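Local coordinates for protein peruvianin-I (PDB 6ORM) that probably hydrolyses peptide bonds as a cysteine peptidase of plant latex, although it is built as a germin-like protein of the cupin family, at residues 77-82 with 135-140; 99-104 with 144-149; 37-42 with 57-62. One frame throughout, in Å; residues are numbered along the deposited sequence.

Contact 1: residues 77-82 with 135-140; sequences CVLLPG and HFTVNV
Leu79 packs on Thr137 and Asn139 where two sheets of the cupin domain face each other, so this is a sheet-to-sheet contact with a polar tie at one end. Strand 77-79 belongs to the five-stranded sheet and strand 135-139 to the three-stranded one; their axes pass 8.2 Å apart at 42°. The apolar half rests on the Leu79 methyl CD1, which lies 3.8 Å from Thr137 CG2 as the two side chains cross obliquely. Thr137 turns its hydroxyl to Glu106 instead. Further along, Leu79 CB and Asn139 CB sit 4.0 Å apart. From there the Asn139 chain runs with CG anti to the backbone N (chi1 -172°), and its amide comes up to the loop that follows strand 73-79. ND2 gives Leu80 O a weak hydrogen bond of 2.9 Å, bent to 149° at the hydrogen, and a second bond to Gly143 O. OD1 takes the backbone N-H of Gly141. Both ends of this buried amide are therefore engaged, which probably limits its rotation and lets one side chain join the 80-81 backbone, weakly, to the loop after strand 135-139.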
loop_
_atom_site.group_PDB
_atom_site.type_symbol
_atom_site.label_atom_id
_atom_site.label_comp_id
_atom_site.label_asym_id
_atom_site.label_seq_id
_atom_site.Cartn_x
_atom_site.Cartn_y
_atom_site.Cartn_z
ATOM N N CYS A 77 -18.790 -19.881 8.800
ATOM C CA CYS A 77 -19.110 -20.996 7.924
ATOM C C CYS A 77 -19.578 -22.165 8.773
ATOM O O CYS A 77 -18.889 -22.567 9.716
ATOM C CB CYS A 77 -17.902 -21.395 7.074
ATOM S SG CYS A 77 -17.233 -20.089 5.997
ATOM N N VAL A 78 -20.743 -22.710 8.436
ATOM C CA VAL A 78 -21.285 -23.893 9.092
ATOM C C VAL A 78 -21.455 -24.979 8.040
ATOM O O VAL A 78 -22.032 -24.735 6.974
ATOM C CB VAL A 78 -22.619 -23.588 9.798
ATOM C CG1 VAL A 78 -23.200 -24.849 10.426
ATOM C CG2 VAL A 78 -22.421 -22.499 10.847
ATOM N N LEU A 79 -20.949 -26.171 8.341
ATOM C CA LEU A 79 -21.015 -27.313 7.441
ATOM C C LEU A 79 -21.886 -28.386 8.074
ATOM O O LEU A 79 -21.613 -28.830 9.194
ATOM C CB LEU A 79 -19.618 -27.864 7.150
ATOM C CG LEU A 79 -18.698 -27.034 6.255
ATOM C CD1 LEU A 79 -17.288 -27.608 6.265
ATOM C CD2 LEU A 79 -19.244 -26.972 4.834
ATOM N N LEU A 80 -22.935 -28.791 7.361
ATOM C CA LEU A 80 -23.707 -29.952 7.761
ATOM C C LEU A 80 -22.815 -31.191 7.735
ATOM O O LEU A 80 -21.728 -31.169 7.151
ATOM C CB LEU A 80 -24.901 -30.134 6.827
ATOM C CG LEU A 80 -25.940 -29.014 6.840
ATOM C CD1 LEU A 80 -26.948 -29.212 5.721
ATOM C CD2 LEU A 80 -26.639 -28.953 8.190
ATOM N N PRO A 81 -23.238 -32.277 8.384
ATOM C CA PRO A 81 -22.522 -33.547 8.223
ATOM C C PRO A 81 -22.368 -33.893 6.749
ATOM O O PRO A 81 -23.295 -33.732 5.953
ATOM C CB PRO A 81 -23.417 -34.550 8.956
ATOM C CG PRO A 81 -24.106 -33.732 9.996
ATOM C CD PRO A 81 -24.325 -32.377 9.376
ATOM N N GLY A 82 -21.175 -34.358 6.384
ATOM C CA GLY A 82 -20.860 -34.620 4.995
ATOM C C GLY A 82 -20.674 -33.390 4.135
ATOM O O GLY A 82 -20.407 -33.528 2.935
ATOM N N HIS A 135 -8.600 -23.255 -2.060
ATOM C CA HIS A 135 -8.692 -23.912 -0.765
ATOM C C HIS A 135 -10.035 -24.621 -0.647
ATOM O O HIS A 135 -10.908 -24.499 -1.510
ATOM C CB HIS A 135 -8.499 -22.916 0.387
ATOM C CG HIS A 135 -9.519 -21.821 0.422
ATOM N ND1 HIS A 135 -9.352 -20.628 -0.248
ATOM C CD2 HIS A 135 -10.715 -21.736 1.049
ATOM C CE1 HIS A 135 -10.402 -19.855 -0.034
ATOM N NE2 HIS A 135 -11.242 -20.503 0.752
ATOM N N PHE A 136 -10.191 -25.363 0.449
ATOM C CA PHE A 136 -11.409 -26.121 0.694
ATOM C C PHE A 136 -11.522 -26.426 2.178
ATOM O O PHE A 136 -10.535 -26.392 2.919
ATOM C CB PHE A 136 -11.436 -27.428 -0.107
ATOM C CG PHE A 136 -10.340 -28.391 0.271
ATOM C CD1 PHE A 136 -10.496 -29.270 1.334
ATOM C CD2 PHE A 136 -9.154 -28.421 -0.443
ATOM C CE1 PHE A 136 -9.488 -30.146 1.682
ATOM C CE2 PHE A 136 -8.145 -29.300 -0.101
ATOM C CZ PHE A 136 -8.312 -30.163 0.960
ATOM N N THR A 137 -12.745 -26.747 2.593
ATOM C CA THR A 137 -13.018 -27.308 3.906
ATOM C C THR A 137 -13.988 -28.468 3.746
ATOM O O THR A 137 -14.962 -28.371 2.994
ATOM C CB THR A 137 -13.618 -26.263 4.860
ATOM O OG1 THR A 137 -12.852 -25.054 4.805
ATOM C CG2 THR A 137 -13.622 -26.787 6.280
ATOM N N VAL A 138 -13.709 -29.573 4.437
ATOM C CA VAL A 138 -14.596 -30.730 4.465
ATOM C C VAL A 138 -14.898 -31.066 5.917
ATOM O O VAL A 138 -13.994 -31.095 6.759
ATOM C CB VAL A 138 -13.985 -31.948 3.737
ATOM C CG1 VAL A 138 -14.941 -33.139 3.784
ATOM C CG2 VAL A 138 -13.640 -31.593 2.296
ATOM N N ASN A 139 -16.172 -31.320 6.207
ATOM C CA ASN A 139 -16.604 -31.757 7.530
ATOM C C ASN A 139 -16.273 -33.237 7.707
ATOM O O ASN A 139 -16.821 -34.087 7.000
ATOM C CB ASN A 139 -18.103 -31.509 7.690
ATOM C CG ASN A 139 -18.598 -31.756 9.103
ATOM O OD1 ASN A 139 -17.875 -32.280 9.950
ATOM N ND2 ASN A 139 -19.845 -31.380 9.361
ATOM N N VAL A 140 -15.373 -33.544 8.643
ATOM C CA VAL A 140 -14.982 -34.921 8.918
ATOM C C VAL A 140 -15.375 -35.370 10.324
ATOM O O VAL A 140 -15.029 -36.477 10.734
ATOM C CB VAL A 140 -13.472 -35.132 8.682
ATOM C CG1 VAL A 140 -13.135 -34.919 7.212
ATOM C CG2 VAL A 140 -12.649 -34.207 9.568
HETATM O O HOH W 1 -19.475 -34.882 8.125
#

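Contact 2: residues 99-104 with 144-149; sequences ATEGEI and NATFYA. With NAG (2-acetamido-2-deoxy-beta-D-glucopyranose), chain E.
Glu101 reaches along Thr146 and Asn144 from CB to its tip oxygen OE1. Its CB lies 3.9 Å from Thr146 CB; CG, anti to the backbone N (chi1 161°), comes to 3.3 Å from Asn144 O, and CD stays close to the same oxygen. At the tip, OE1 accepts the Thr146 hydroxyl, OG1, at 2.9 Å, the donor standing well above the carboxylate plane. OE1 is also 3.0 Å from Asn144 O; these are two acceptors, a pairing likely to be mildly repulsive. A water donates to OE1 and accepts from Asn144 ND2, the nitrogen covalently joined to C1 of the first sugar of a glycan. Behind this, the antiparallel strands 95-101 and 145-151 of the five-stranded cupin sheet make a classic beta bulge: Thr100 and Glu101 both face Thr146, whose O accepts from both backbone nitrogens. The bond from Thr100 N is nearly straight at 172°, and the Thr100 hydroxyl adds a weak one. Thr146 N returns a bond to Glu101 O. The Thr100 hydroxyl also lies near the plane of the Tyr148 ring, 3.6 Å from CE1 at its edge. Ile104 CG2 presses tightly on Ala145 CB at 3.5 Å, while Ile104 CD1 lies obliquely against the Phe147 ring, nearest its CD1.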
loop_
_atom_site.group_PDB
_atom_site.type_symbol
_atom_site.label_atom_id
_atom_site.label_comp_id
_atom_site.label_asym_id
_atom_site.label_seq_id
_atom_site.Cartn_x
_atom_site.Cartn_y
_atom_site.Cartn_z
ATOM N N ALA A 99 -11.374 -22.863 13.719
ATOM C CA ALA A 99 -12.397 -23.863 13.980
ATOM C C ALA A 99 -12.919 -23.706 15.402
ATOM O O ALA A 99 -12.146 -23.513 16.343
ATOM C CB ALA A 99 -11.833 -25.271 13.780
ATOM N N THR A 100 -14.243 -23.761 15.551
ATOM C CA THR A 100 -14.876 -23.622 16.859
ATOM C C THR A 100 -15.809 -24.765 17.236
ATOM O O THR A 100 -16.086 -24.932 18.429
ATOM C CB THR A 100 -15.659 -22.301 16.941
ATOM O OG1 THR A 100 -16.657 -22.269 15.914
ATOM C CG2 THR A 100 -14.718 -21.113 16.765
ATOM N N GLU A 101 -16.300 -25.550 16.280
ATOM C CA GLU A 101 -17.191 -26.662 16.582
ATOM C C GLU A 101 -16.961 -27.765 15.559
ATOM O O GLU A 101 -16.781 -27.486 14.373
ATOM C CB GLU A 101 -18.657 -26.214 16.575
ATOM C CG GLU A 101 -19.668 -27.338 16.417
ATOM C CD GLU A 101 -21.044 -26.827 16.028
ATOM O OE1 GLU A 101 -21.311 -26.698 14.808
ATOM O OE2 GLU A 101 -21.854 -26.554 16.941
ATOM N N GLY A 102 -16.959 -29.012 16.025
ATOM C CA GLY A 102 -16.773 -30.126 15.119
ATOM C C GLY A 102 -15.326 -30.249 14.675
ATOM O O GLY A 102 -14.397 -29.735 15.305
ATOM N N GLU A 103 -15.138 -30.949 13.558
ATOM C CA GLU A 103 -13.813 -31.220 13.019
ATOM C C GLU A 103 -13.846 -31.142 11.502
ATOM O O GLU A 103 -14.776 -31.646 10.866
ATOM C CB GLU A 103 -13.282 -32.595 13.437
ATOM C CG GLU A 103 -13.064 -32.757 14.920
ATOM C CD GLU A 103 -12.423 -34.085 15.252
ATOM O OE1 GLU A 103 -11.966 -34.774 14.315
ATOM O OE2 GLU A 103 -12.383 -34.439 16.449
ATOM N N ILE A 104 -12.823 -30.510 10.928
ATOM C CA ILE A 104 -12.783 -30.239 9.500
ATOM C C ILE A 104 -11.421 -30.616 8.936
ATOM O O ILE A 104 -10.404 -30.592 9.637
ATOM C CB ILE A 104 -13.083 -28.759 9.185
ATOM C CG1 ILE A 104 -12.147 -27.847 9.982
ATOM C CG2 ILE A 104 -14.530 -28.430 9.469
ATOM C CD1 ILE A 104 -12.364 -26.370 9.738
ATOM N N ASN A 144 -22.591 -30.726 13.050
ATOM C CA ASN A 144 -22.170 -29.563 12.285
ATOM C C ASN A 144 -20.747 -29.164 12.642
ATOM O O ASN A 144 -20.312 -29.288 13.790
ATOM C CB ASN A 144 -23.082 -28.366 12.553
ATOM C CG ASN A 144 -24.486 -28.552 12.023
ATOM O OD1 ASN A 144 -24.761 -29.428 11.204
ATOM N ND2 ASN A 144 -25.392 -27.707 12.507
ATOM N N ALA A 145 -20.032 -28.653 11.648
ATOM C CA ALA A 145 -18.740 -28.016 11.848
ATOM C C ALA A 145 -18.909 -26.514 11.674
ATOM O O ALA A 145 -19.562 -26.066 10.724
ATOM C CB ALA A 145 -17.702 -28.559 10.867
ATOM N N THR A 146 -18.338 -25.739 12.589
ATOM C CA THR A 146 -18.367 -24.284 12.513
ATOM C C THR A 146 -16.944 -23.748 12.542
ATOM O O THR A 146 -16.132 -24.178 13.367
ATOM C CB THR A 146 -19.178 -23.681 13.666
ATOM O OG1 THR A 146 -20.515 -24.195 13.635
ATOM C CG2 THR A 146 -19.222 -22.160 13.557
ATOM N N PHE A 147 -16.642 -22.826 11.631
ATOM C CA PHE A 147 -15.380 -22.107 11.673
ATOM C C PHE A 147 -15.594 -20.676 11.205
ATOM O O PHE A 147 -16.531 -20.381 10.460
ATOM C CB PHE A 147 -14.287 -22.798 10.841
ATOM C CG PHE A 147 -14.625 -22.973 9.385
ATOM C CD1 PHE A 147 -15.371 -24.058 8.958
ATOM C CD2 PHE A 147 -14.159 -22.072 8.439
ATOM C CE1 PHE A 147 -15.666 -24.230 7.621
ATOM C CE2 PHE A 147 -14.450 -22.240 7.098
ATOM C CZ PHE A 147 -15.201 -23.325 6.688
ATOM N N TYR A 148 -14.716 -19.792 11.668
ATOM C CA TYR A 148 -14.749 -18.380 11.320
ATOM C C TYR A 148 -13.513 -18.039 10.504
ATOM O O TYR A 148 -12.396 -18.415 10.872
ATOM C CB TYR A 148 -14.813 -17.511 12.576
ATOM C CG TYR A 148 -16.091 -17.693 13.352
ATOM C CD1 TYR A 148 -16.262 -18.776 14.201
ATOM C CD2 TYR A 148 -17.137 -16.791 13.220
ATOM C CE1 TYR A 148 -17.434 -18.952 14.905
ATOM C CE2 TYR A 148 -18.313 -16.955 13.921
ATOM C CZ TYR A 148 -18.456 -18.038 14.761
ATOM O OH TYR A 148 -19.626 -18.211 15.461
ATOM N N ALA A 149 -13.719 -17.338 9.396
ATOM C CA ALA A 149 -12.633 -16.871 8.548
ATOM C C ALA A 149 -12.438 -15.376 8.771
ATOM O O ALA A 149 -13.356 -14.586 8.527
ATOM C CB ALA A 149 -12.925 -17.165 7.077
HETATM C C1 NAG E . -26.789 -27.668 12.165
HETATM C C2 NAG E . -27.639 -28.351 13.230
HETATM C C3 NAG E . -29.126 -28.206 12.897
HETATM C C4 NAG E . -29.479 -26.735 12.701
HETATM C C5 NAG E . -28.548 -26.105 11.664
HETATM C C6 NAG E . -28.722 -24.609 11.546
HETATM C C7 NAG E . -26.771 -30.230 14.537
HETATM C C8 NAG E . -26.434 -31.691 14.546
HETATM N N2 NAG E . -27.268 -29.748 13.393
HETATM O O3 NAG E . -29.931 -28.765 13.931
HETATM O O4 NAG E . -30.832 -26.625 12.265
HETATM O O5 NAG E . -27.179 -26.308 12.044
HETATM O O6 NAG E . -28.240 -23.948 12.708
HETATM O O7 NAG E . -26.601 -29.518 15.521
HETATM O O HOH W 2 -24.336 -25.870 14.369
#

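Contact 3: residues 37-42 with 57-62. With NAG (2-acetamido-2-deoxy-beta-D-glucopyranose), chain D; NAG (2-acetamido-2-deoxy-beta-D-glucopyranose), chain B.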
loop_
_atom_site.group_PDB
_atom_site.type_symbol
_atom_site.label_atom_id
_atom_site.label_comp_id
_atom_site.label_asym_id
_atom_site.label_seq_id
_atom_site.Cartn_x
_atom_site.Cartn_y
_atom_site.Cartn_z
ATOM N N PHE A 37 -21.185 0.607 15.460
ATOM C CA PHE A 37 -19.922 -0.110 15.546
ATOM C C PHE A 37 -20.081 -1.510 16.116
ATOM O O PHE A 37 -19.082 -2.211 16.303
ATOM C CB PHE A 37 -18.921 0.717 16.358
ATOM C CG PHE A 37 -18.608 2.044 15.723
ATOM C CD1 PHE A 37 -17.637 2.143 14.743
ATOM C CD2 PHE A 37 -19.318 3.183 16.074
ATOM C CE1 PHE A 37 -17.357 3.354 14.140
ATOM C CE2 PHE A 37 -19.042 4.401 15.474
ATOM C CZ PHE A 37 -18.059 4.484 14.505
ATOM N N ILE A 38 -21.311 -1.930 16.390
ATOM C CA ILE A 38 -21.625 -3.304 16.753
ATOM C C ILE A 38 -22.332 -3.956 15.570
ATOM O O ILE A 38 -23.057 -3.296 14.816
ATOM C CB ILE A 38 -22.491 -3.361 18.030
ATOM C CG1 ILE A 38 -22.688 -4.805 18.500
ATOM C CG2 ILE A 38 -23.829 -2.677 17.805
ATOM C CD1 ILE A 38 -23.512 -4.924 19.767
ATOM N N TYR A 39 -22.088 -5.251 15.382
ATOM C CA TYR A 39 -22.832 -6.039 14.407
ATOM C C TYR A 39 -23.234 -7.355 15.052
ATOM O O TYR A 39 -22.384 -8.068 15.593
ATOM C CB TYR A 39 -22.017 -6.300 13.135
ATOM C CG TYR A 39 -22.807 -7.031 12.071
ATOM C CD1 TYR A 39 -23.755 -6.363 11.305
ATOM C CD2 TYR A 39 -22.617 -8.390 11.845
ATOM C CE1 TYR A 39 -24.486 -7.024 10.336
ATOM C CE2 TYR A 39 -23.343 -9.059 10.879
ATOM C CZ TYR A 39 -24.276 -8.372 10.128
ATOM O OH TYR A 39 -25.004 -9.032 9.165
ATOM N N SER A 40 -24.528 -7.679 14.986
ATOM C CA SER A 40 -25.089 -8.804 15.726
ATOM C C SER A 40 -25.628 -9.894 14.805
ATOM O O SER A 40 -26.406 -10.744 15.247
ATOM C CB SER A 40 -26.194 -8.318 16.668
ATOM O OG SER A 40 -25.661 -7.520 17.709
ATOM N N GLY A 41 -25.229 -9.883 13.531
ATOM C CA GLY A 41 -25.765 -10.841 12.579
ATOM C C GLY A 41 -25.523 -12.293 12.947
ATOM O O GLY A 41 -26.336 -13.160 12.615
ATOM N N PHE A 42 -24.420 -12.583 13.640
ATOM C CA PHE A 42 -24.113 -13.971 13.973
ATOM C C PHE A 42 -25.084 -14.567 14.978
ATOM O O PHE A 42 -25.078 -15.787 15.167
ATOM C CB PHE A 42 -22.692 -14.093 14.532
ATOM C CG PHE A 42 -21.618 -13.970 13.495
ATOM C CD1 PHE A 42 -21.892 -14.198 12.158
ATOM C CD2 PHE A 42 -20.327 -13.634 13.864
ATOM C CE1 PHE A 42 -20.897 -14.086 11.206
ATOM C CE2 PHE A 42 -19.327 -13.521 12.918
ATOM C CZ PHE A 42 -19.611 -13.749 11.587
ATOM N N THR A 57 -22.404 -17.040 6.594
ATOM C CA THR A 57 -22.980 -15.789 7.077
ATOM C C THR A 57 -21.892 -14.729 6.945
ATOM O O THR A 57 -20.876 -14.784 7.644
ATOM C CB THR A 57 -23.478 -15.922 8.514
ATOM O OG1 THR A 57 -24.412 -17.006 8.592
ATOM C CG2 THR A 57 -24.167 -14.638 8.962
ATOM N N PHE A 58 -22.109 -13.776 6.042
ATOM C CA PHE A 58 -21.084 -12.822 5.643
ATOM C C PHE A 58 -21.088 -11.595 6.542
ATOM O O PHE A 58 -22.149 -11.086 6.915
ATOM C CB PHE A 58 -21.303 -12.376 4.197
ATOM C CG PHE A 58 -21.064 -13.450 3.181
ATOM C CD1 PHE A 58 -19.782 -13.740 2.744
ATOM C CD2 PHE A 58 -22.125 -14.164 2.651
ATOM C CE1 PHE A 58 -19.564 -14.725 1.799
ATOM C CE2 PHE A 58 -21.914 -15.152 1.707
ATOM C CZ PHE A 58 -20.632 -15.433 1.280
ATOM N N VAL A 59 -19.892 -11.130 6.901
ATOM C CA VAL A 59 -19.749 -9.809 7.504
ATOM C C VAL A 59 -18.664 -9.045 6.760
ATOM O O VAL A 59 -17.515 -8.967 7.214
ATOM C CB VAL A 59 -19.440 -9.872 9.012
ATOM C CG1 VAL A 59 -19.630 -8.497 9.632
ATOM C CG2 VAL A 59 -20.327 -10.890 9.707
ATOM N N THR A 60 -19.020 -8.503 5.602
ATOM C CA THR A 60 -18.205 -7.535 4.891
ATOM C C THR A 60 -18.791 -6.141 5.107
ATOM O O THR A 60 -19.801 -5.967 5.794
ATOM C CB THR A 60 -18.135 -7.880 3.401
ATOM O OG1 THR A 60 -19.379 -7.537 2.778
ATOM C CG2 THR A 60 -17.862 -9.365 3.206
ATOM N N ALA A 61 -18.144 -5.133 4.518
ATOM C CA ALA A 61 -18.683 -3.778 4.574
ATOM C C ALA A 61 -20.094 -3.696 4.003
ATOM O O ALA A 61 -20.838 -2.770 4.346
ATOM C CB ALA A 61 -17.758 -2.810 3.835
ATOM N N GLY A 62 -20.480 -4.641 3.141
ATOM C CA GLY A 62 -21.841 -4.663 2.630
ATOM C C GLY A 62 -22.875 -4.965 3.695
ATOM O O GLY A 62 -24.025 -4.530 3.589
HETATM C C1 NAG D . -29.353 -14.206 5.767
HETATM C C2 NAG D . -29.061 -12.754 6.131
HETATM C C3 NAG D . -30.260 -11.863 5.813
HETATM C C4 NAG D . -30.714 -12.068 4.373
HETATM C C5 NAG D . -30.977 -13.549 4.132
HETATM C C6 NAG D . -31.365 -13.864 2.706
HETATM C C7 NAG D . -27.444 -12.538 7.967
HETATM C C8 NAG D . -27.264 -12.432 9.452
HETATM N N2 NAG D . -28.704 -12.642 7.536
HETATM O O3 NAG D . -29.874 -10.508 6.026
HETATM O O4 NAG D . -31.911 -11.341 4.114
HETATM O O5 NAG D . -29.782 -14.289 4.412
HETATM O O6 NAG D . -30.245 -13.797 1.834
HETATM O O7 NAG D . -26.490 -12.528 7.196
HETATM C C1 NAG B . -26.823 -18.742 5.760
HETATM C C2 NAG B . -27.781 -18.371 4.645
HETATM C C3 NAG B . -27.964 -16.860 4.607
HETATM C C4 NAG B . -28.322 -16.316 5.988
HETATM C C5 NAG B . -27.410 -16.884 7.076
HETATM C C6 NAG B . -27.858 -16.527 8.476
HETATM C C7 NAG B . -27.955 -19.790 2.648
HETATM C C8 NAG B . -27.321 -20.180 1.346
HETATM N N2 NAG B . -27.307 -18.862 3.360
HETATM O O3 NAG B . -28.985 -16.540 3.669
HETATM O O4 NAG B . -28.131 -14.908 5.990
HETATM O O5 NAG B . -27.354 -18.316 7.000
HETATM O O6 NAG B . -29.109 -17.116 8.803
HETATM O O7 NAG B . -29.005 -20.290 3.035
HETATM O O HOH W 3 -24.216 -11.277 8.458
#
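One water is gripped by three groups, the Tyr39 hydroxyl, Phe58 O and a glycan sugar. It accepts from Tyr39 OH at a short 2.5 Å, sitting in the plane of that ring at its edge, and donates to Phe58 O at 2.6 Å and to the acetamido oxygen O7 of the N-acetylglucosamine of chain D, linked to O4 of the chain B sugar. Tyr39 points its CB toward segment 57-62, with CG anti to the backbone N (chi1 -176°). One face of the ring, near the rim, has Gly41 N 3.3 Å above its plane, while CD2 and CE2 meet the two methyls of Val59, CE2 lying 3.7 Å from CG2. That same CG2 touches Phe42 CZ at 3.5 Å, so the methyl is shared between two rings. Phe42 also offers its edge to Thr57 O, in plane with the ring. An alanine in place of Tyr39 would probably leave the water without one of its three partners and open a gap beside Val59. Thr57 directs its hydroxyl to Arg76. The backbone of Ile38 and Tyr39 pairs antiparallel with a strand of the second subunit, whose Leu126 packs on Val59: a sheet continued between subunits, consistent with the interfaces of germin-like cupins.

In the fold
Contact 3 closes first along the chain; contacts 1 and 2 follow, and their segments alternate, so they interlock. Their centres are about 8 Å apart and they share the five-stranded sheet, in which strands 73-79 and 145-151 are neighbours: Leu79 N probably bonds to Ala145 O and Cys77 N to Phe147 O. Contact 1 adds the three-stranded sheet, giving the two-layered cupin core. Contact 3 lies about 22 Å from contact 1 and about 18 Å from contact 2, centre to centre, yet it touches contact 2 where the rings of Phe42 and Tyr148 meet edge-to-face. Contact 2 through Tyr148, and contact 3 more extensively, meet the second subunit of this six-chain assembly.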